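Local coordinates for PA14 domain-containing protein (Clostridium clariflavum, PDB 6QDI), which probably senses plant biomass outside the cell, its tandem calcium-binding PA14 domains serving as sugar-recognition modules of a membrane-bound anti-sigma factor, at residues A[69-74]-A[117-122]; A[61-66]-A[78-83]. All blocks are in the same frame, centred on the assembly; numbering follows the deposited sequence. Where two conformers were deposited one is given.

Contact 1 (A[69-74]-A[117-122]); sequences NGVRLW and GFVKLE. With CA (calcium ion), chain D; EDO (1,2-ethanediol), chain C.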
loop_
_atom_site.group_PDB
_atom_site.type_symbol
_atom_site.label_atom_id
_atom_site.label_comp_id
_atom_site.label_asym_id
_atom_site.label_seq_id
_atom_site.Cartn_x
_atom_site.Cartn_y
_atom_site.Cartn_z
ATOM N N ASN A 69 -0.446 -8.000 -11.281
ATOM C CA ASN A 69 0.445 -9.086 -10.934
ATOM C C ASN A 69 -0.184 -10.090 -9.958
ATOM O O ASN A 69 -0.896 -10.989 -10.413
ATOM C CB ASN A 69 1.773 -8.515 -10.398
ATOM C CG ASN A 69 2.545 -7.817 -11.491
ATOM O OD1 ASN A 69 2.505 -6.585 -11.611
ATOM N ND2 ASN A 69 3.145 -8.613 -12.372
ATOM N N GLY A 70 0.055 -9.981 -8.668
ATOM C CA GLY A 70 -0.301 -11.069 -7.759
ATOM C C GLY A 70 -1.752 -11.064 -7.320
ATOM O O GLY A 70 -2.388 -10.016 -7.229
ATOM N N VAL A 71 -2.264 -12.262 -7.010
ATOM C CA VAL A 71 -3.597 -12.440 -6.440
ATOM C C VAL A 71 -3.595 -13.518 -5.384
ATOM O O VAL A 71 -2.904 -14.550 -5.530
ATOM C CB VAL A 71 -4.642 -12.780 -7.530
ATOM C CG1 VAL A 71 -5.933 -13.409 -6.980
ATOM C CG2 VAL A 71 -4.913 -11.574 -8.408
ATOM N N ARG A 72 -4.415 -13.316 -4.353
ATOM C CA ARG A 72 -4.858 -14.373 -3.449
ATOM C C ARG A 72 -6.373 -14.303 -3.401
ATOM O O ARG A 72 -6.940 -13.243 -3.217
ATOM C CB ARG A 72 -4.273 -14.224 -2.033
ATOM C CG ARG A 72 -2.776 -14.538 -1.962
ATOM C CD ARG A 72 -2.257 -14.800 -0.583
ATOM N NE ARG A 72 -0.837 -15.216 -0.562
ATOM C CZ ARG A 72 0.189 -14.466 -0.141
ATOM N NH1 ARG A 72 -0.011 -13.169 0.241
ATOM N NH2 ARG A 72 1.428 -14.992 -0.136
ATOM N N LEU A 73 -7.027 -15.477 -3.505
ATOM C CA LEU A 73 -8.489 -15.585 -3.440
ATOM C C LEU A 73 -8.912 -16.570 -2.377
ATOM O O LEU A 73 -8.507 -17.722 -2.450
ATOM C CB LEU A 73 -9.081 -16.018 -4.757
ATOM C CG LEU A 73 -10.615 -16.248 -4.781
ATOM C CD1 LEU A 73 -11.378 -14.963 -4.602
ATOM C CD2 LEU A 73 -11.026 -16.922 -6.075
ATOM N N TRP A 74 -9.714 -16.091 -1.436
ATOM C CA TRP A 74 -10.340 -16.931 -0.421
ATOM C C TRP A 74 -11.837 -16.960 -0.691
ATOM O O TRP A 74 -12.481 -15.914 -0.826
ATOM C CB TRP A 74 -10.134 -16.394 1.013
ATOM C CG TRP A 74 -8.776 -16.332 1.607
ATOM C CD1 TRP A 74 -8.272 -17.172 2.557
ATOM C CD2 TRP A 74 -7.757 -15.350 1.393
ATOM N NE1 TRP A 74 -7.035 -16.782 2.939
ATOM C CE2 TRP A 74 -6.667 -15.692 2.222
ATOM C CE3 TRP A 74 -7.642 -14.234 0.555
ATOM C CZ2 TRP A 74 -5.515 -14.918 2.290
ATOM C CZ3 TRP A 74 -6.473 -13.468 0.611
ATOM C CH2 TRP A 74 -5.441 -13.809 1.484
ATOM N N GLY A 117 -1.620 -3.358 -15.193
ATOM C CA GLY A 117 -2.339 -3.924 -14.074
ATOM C C GLY A 117 -3.719 -4.361 -14.533
ATOM O O GLY A 117 -4.421 -3.587 -15.150
ATOM N N PHE A 118 -4.080 -5.615 -14.224
ATOM C CA PHE A 118 -5.409 -6.110 -14.517
ATOM C C PHE A 118 -5.745 -7.253 -13.561
ATOM O O PHE A 118 -4.854 -7.962 -13.095
ATOM C CB PHE A 118 -5.590 -6.503 -15.992
ATOM C CG PHE A 118 -4.593 -7.482 -16.543
ATOM C CD1 PHE A 118 -4.687 -8.840 -16.257
ATOM C CD2 PHE A 118 -3.637 -7.057 -17.451
ATOM C CE1 PHE A 118 -3.797 -9.755 -16.821
ATOM C CE2 PHE A 118 -2.769 -7.975 -18.044
ATOM C CZ PHE A 118 -2.837 -9.301 -17.721
ATOM N N VAL A 119 -7.043 -7.460 -13.347
ATOM C CA VAL A 119 -7.515 -8.561 -12.549
ATOM C C VAL A 119 -8.977 -8.808 -12.912
ATOM O O VAL A 119 -9.804 -7.879 -12.932
ATOM C CB VAL A 119 -7.299 -8.335 -11.048
ATOM C CG1 VAL A 119 -7.949 -7.089 -10.495
ATOM C CG2 VAL A 119 -7.734 -9.549 -10.249
ATOM N N LYS A 120 -9.297 -10.052 -13.195
ATOM C CA LYS A 120 -10.644 -10.448 -13.593
ATOM C C LYS A 120 -11.006 -11.753 -12.920
ATOM O O LYS A 120 -10.247 -12.725 -13.038
ATOM C CB LYS A 120 -10.683 -10.652 -15.133
ATOM C CG LYS A 120 -12.004 -10.957 -15.767
ATOM C CD LYS A 120 -11.891 -10.922 -17.303
ATOM C CE LYS A 120 -12.949 -11.680 -18.078
ATOM N NZ LYS A 120 -12.889 -11.249 -19.488
ATOM N N LEU A 121 -12.161 -11.778 -12.246
ATOM C CA LEU A 121 -12.673 -12.982 -11.542
ATOM C C LEU A 121 -13.899 -13.544 -12.254
ATOM O O LEU A 121 -14.938 -12.862 -12.352
ATOM C CB LEU A 121 -13.054 -12.624 -10.098
ATOM C CG LEU A 121 -13.593 -13.783 -9.276
ATOM C CD1 LEU A 121 -12.531 -14.824 -9.004
ATOM C CD2 LEU A 121 -14.217 -13.225 -8.011
ATOM N N GLU A 122 -13.742 -14.782 -12.704
ATOM C CA GLU A 122 -14.823 -15.542 -13.344
ATOM C C GLU A 122 -15.149 -16.749 -12.511
ATOM O O GLU A 122 -14.360 -17.201 -11.655
ATOM C CB GLU A 122 -14.405 -15.991 -14.768
ATOM C CG GLU A 122 -14.151 -14.841 -15.727
ATOM C CD GLU A 122 -13.509 -15.364 -16.973
ATOM O OE1 GLU A 122 -12.275 -15.452 -16.994
ATOM O OE2 GLU A 122 -14.243 -15.824 -17.880
HETATM CA CA CA D . 2.207 -5.322 -13.692
HETATM C C1 EDO C . 3.921 -6.503 -16.287
HETATM O O1 EDO C . 2.766 -5.662 -16.082
HETATM C C2 EDO C . 4.973 -6.191 -15.206
HETATM O O2 EDO C . 4.352 -6.493 -13.986
#
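The backbones of 69-74 and 117-122 run in roughly the same direction and spread apart from the calcium end, V71 CA lying 8.2 Å from V119 CA and L73 CA 9.5 Å from L121 CA; the two segments belong to facing sheets of the PA14 β-sandwich, with no hydrogen bond between them. Branched aliphatic residues suit this buried, apolar interface. The leucines cross at about a right angle, L73 CD2 lying 3.9 Å from L121 CD1. Each reaches inward with CG opposite the backbone N (chi1 176° in L73), sending its methyls to the opposing sheet. One step nearer the metal, V71 CG2 meets V119 CG2 at 3.9 Å; V71 has a second conformer. I65 packs against both V71 and L121.

N69 and G70 form a classic β-bulge facing F111, where the strand leaves the calcium loop. A cis peptide precedes N69, as in related PA14 lectins. N69 OD1 binds the calcium ion at 2.5 Å, alongside D68, N112, T114 and N116. A 1,2-ethanediol, probably from the crystallisation liquor, chelates the metal through both oxygens, consistent with a place for a sugar diol; N69 ND2 donates to its O2 at 2.9 Å (N-H...O angle 144°).

Contact 2 (A[61-66]-A[78-83]); sequences YTFYIS and KLIIDK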
loop_
_atom_site.group_PDB
_atom_site.type_symbol
_atom_site.label_atom_id
_atom_site.label_comp_id
_atom_site.label_asym_id
_atom_site.label_seq_id
_atom_site.Cartn_x
_atom_site.Cartn_y
_atom_site.Cartn_z
ATOM N N TYR A 61 -17.839 -25.382 -7.803
ATOM C CA TYR A 61 -17.516 -24.182 -8.589
ATOM C C TYR A 61 -16.044 -24.127 -8.882
ATOM O O TYR A 61 -15.208 -24.526 -8.058
ATOM C CB TYR A 61 -17.940 -22.922 -7.832
ATOM C CG TYR A 61 -19.398 -22.601 -8.027
ATOM C CD1 TYR A 61 -20.386 -23.297 -7.323
ATOM C CD2 TYR A 61 -19.808 -21.653 -8.946
ATOM C CE1 TYR A 61 -21.723 -23.033 -7.523
ATOM C CE2 TYR A 61 -21.162 -21.387 -9.143
ATOM C CZ TYR A 61 -22.120 -22.072 -8.423
ATOM O OH TYR A 61 -23.471 -21.826 -8.573
ATOM N N THR A 62 -15.729 -23.669 -10.095
ATOM C CA THR A 62 -14.375 -23.263 -10.454
ATOM C C THR A 62 -14.318 -21.758 -10.523
ATOM O O THR A 62 -15.221 -21.144 -11.110
ATOM C CB THR A 62 -13.954 -23.844 -11.811
ATOM O OG1 THR A 62 -14.052 -25.270 -11.746
ATOM C CG2 THR A 62 -12.521 -23.475 -12.153
ATOM N N PHE A 63 -13.312 -21.169 -9.861
ATOM C CA PHE A 63 -13.014 -19.750 -9.968
ATOM C C PHE A 63 -11.778 -19.570 -10.826
ATOM O O PHE A 63 -10.801 -20.330 -10.645
ATOM C CB PHE A 63 -12.822 -19.118 -8.573
ATOM C CG PHE A 63 -14.126 -19.069 -7.801
ATOM C CD1 PHE A 63 -14.555 -20.154 -7.026
ATOM C CD2 PHE A 63 -14.955 -17.983 -7.898
ATOM C CE1 PHE A 63 -15.785 -20.133 -6.404
ATOM C CE2 PHE A 63 -16.154 -17.944 -7.252
ATOM C CZ PHE A 63 -16.577 -19.003 -6.488
ATOM N N TYR A 64 -11.837 -18.621 -11.751
ATOM C CA TYR A 64 -10.754 -18.344 -12.660
ATOM C C TYR A 64 -10.277 -16.921 -12.404
ATOM O O TYR A 64 -11.101 -15.994 -12.344
ATOM C CB TYR A 64 -11.199 -18.424 -14.129
ATOM C CG TYR A 64 -11.952 -19.674 -14.503
ATOM C CD1 TYR A 64 -13.294 -19.820 -14.205
ATOM C CD2 TYR A 64 -11.334 -20.697 -15.194
ATOM C CE1 TYR A 64 -14.012 -20.950 -14.586
ATOM C CE2 TYR A 64 -12.044 -21.841 -15.590
ATOM C CZ TYR A 64 -13.349 -21.972 -15.239
ATOM O OH TYR A 64 -14.020 -23.112 -15.638
ATOM N N ILE A 65 -8.963 -16.749 -12.346
ATOM C CA ILE A 65 -8.363 -15.451 -12.260
ATOM C C ILE A 65 -7.409 -15.221 -13.415
ATOM O O ILE A 65 -6.584 -16.064 -13.729
ATOM C CB ILE A 65 -7.698 -15.263 -10.899
ATOM C CG1 ILE A 65 -8.812 -15.113 -9.830
ATOM C CG2 ILE A 65 -6.866 -13.991 -10.875
ATOM C CD1 ILE A 65 -8.468 -14.794 -8.410
ATOM N N SER A 66 -7.544 -14.044 -14.028
ATOM C CA SER A 66 -6.534 -13.447 -14.913
ATOM C C SER A 66 -5.911 -12.308 -14.127
ATOM O O SER A 66 -6.657 -11.498 -13.555
ATOM C CB SER A 66 -7.218 -12.916 -16.186
ATOM O OG SER A 66 -7.989 -13.908 -16.825
ATOM N N LYS A 78 -11.403 -20.286 2.676
ATOM C CA LYS A 78 -10.424 -21.213 2.199
ATOM C C LYS A 78 -9.634 -20.501 1.095
ATOM O O LYS A 78 -10.238 -19.981 0.128
ATOM C CB LYS A 78 -11.063 -22.474 1.659
ATOM C CG LYS A 78 -10.035 -23.486 1.182
ATOM C CD LYS A 78 -10.626 -24.843 0.770
ATOM C CE LYS A 78 -10.921 -25.767 1.934
ATOM N NZ LYS A 78 -9.728 -26.212 2.733
ATOM N N LEU A 79 -8.297 -20.497 1.190
ATOM C CA LEU A 79 -7.448 -19.896 0.157
ATOM C C LEU A 79 -7.374 -20.869 -1.005
ATOM O O LEU A 79 -6.682 -21.873 -0.938
ATOM C CB LEU A 79 -6.074 -19.622 0.762
ATOM C CG LEU A 79 -5.022 -18.984 -0.123
ATOM C CD1 LEU A 79 -5.495 -17.668 -0.742
ATOM C CD2 LEU A 79 -3.733 -18.766 0.669
ATOM N N ILE A 80 -8.063 -20.558 -2.096
ATOM C CA ILE A 80 -8.161 -21.482 -3.230
ATOM C C ILE A 80 -7.296 -21.071 -4.409
ATOM O O ILE A 80 -7.040 -21.896 -5.249
ATOM C CB ILE A 80 -9.612 -21.715 -3.683
ATOM C CG1 ILE A 80 -10.291 -20.449 -4.202
ATOM C CG2 ILE A 80 -10.402 -22.389 -2.575
ATOM C CD1 ILE A 80 -11.589 -20.721 -4.933
ATOM N N ILE A 81 -6.853 -19.808 -4.485
ATOM C CA ILE A 81 -5.867 -19.382 -5.458
ATOM C C ILE A 81 -4.811 -18.579 -4.696
ATOM O O ILE A 81 -5.130 -17.536 -4.134
ATOM C CB ILE A 81 -6.466 -18.539 -6.619
ATOM C CG1 ILE A 81 -7.478 -19.358 -7.410
ATOM C CG2 ILE A 81 -5.353 -18.041 -7.530
ATOM C CD1 ILE A 81 -8.241 -18.585 -8.471
ATOM N N ASP A 82 -3.604 -19.109 -4.656
ATOM C CA ASP A 82 -2.510 -18.484 -3.891
ATOM C C ASP A 82 -1.380 -18.182 -4.855
ATOM O O ASP A 82 -0.506 -19.019 -5.096
ATOM C CB ASP A 82 -2.054 -19.429 -2.782
ATOM C CG ASP A 82 -1.014 -18.808 -1.860
ATOM O OD1 ASP A 82 -0.677 -17.607 -2.055
ATOM O OD2 ASP A 82 -0.534 -19.502 -0.937
ATOM N N LYS A 83 -1.436 -16.991 -5.450
ATOM C CA LYS A 83 -0.560 -16.627 -6.573
ATOM C C LYS A 83 -0.037 -15.206 -6.404
ATOM O O LYS A 83 -0.186 -14.348 -7.271
ATOM C CB LYS A 83 -1.282 -16.835 -7.914
ATOM C CG LYS A 83 -1.620 -18.305 -8.208
ATOM C CD LYS A 83 -0.379 -19.126 -8.537
ATOM C CE LYS A 83 -0.775 -20.571 -8.621
ATOM N NZ LYS A 83 0.349 -21.453 -8.874
#
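The hydrophobic core of the first PA14 β-sandwich is built here from F63 and I65 on one sheet and I80 and I81 on the other. The short strand segments 61-66 and 78-83 approach to 8.6 Å between axes and cross at -29°, in the manner of aligned face-to-face sheet packing; no hydrogen bond crosses the gap, which is filled mainly by side chains.

A classic β-bulge makes the second strand unusual. I80 and I81 both lie opposite L73, and the psi of -18° at I80 breaks the extended pattern, turning two consecutive isoleucines toward the core. Isoleucine suits both places: branching at CB favours the extended strand, and the CG1-CD1 arm carries a methyl across the gap. I80 holds CG1 between its backbone N and carbonyl carbon (chi1 63°), and CD1 arrives obliquely at the F63 ring, 3.7 Å from F63 CD1. The flat ring is large enough to touch L73, I96 and W123 as well, joining both sheets.

I81 works one step along. Its CD1 methyl lies against I65, 3.8 Å from I65 CG1, the two side chains slanting across each other. That methyl also rests 3.8 Å from F63 O, a plain van der Waals contact; the F63 backbone has its hydrogen-bonding partner in G94 of the adjoining strand.

T62 and Y64 point to the outer side of their sheet, where polar groups are at home. Y64 OH bonds to S124 OG, and R130 makes a cation-pi contact with the Y64 ring, whose one face carries the T62 CG2 methyl, 3.6 Å above the ring plane and offset toward its rim.

From the N terminus, the chain passes through 61-66, turns at the calcium loop into 69-74, and doubles back as 78-83, where contact 2 closes a short loop. It then builds further strands before 117-122 returns to 69-74 and closes the longer loop of contact 1. The segments alternate along the chain, so the two loops cross rather than nest. Strands 71-75 and 78-83 are antiparallel neighbours in one sheet; 59-68 and 117-125 are neighbours in the other. Both contacts therefore join the same two sheets, and the centres of the contacts lie about 8 Å apart. On the first sheet they meet in a salt bridge, R72 NE to D82 OD1 at 2.8 Å.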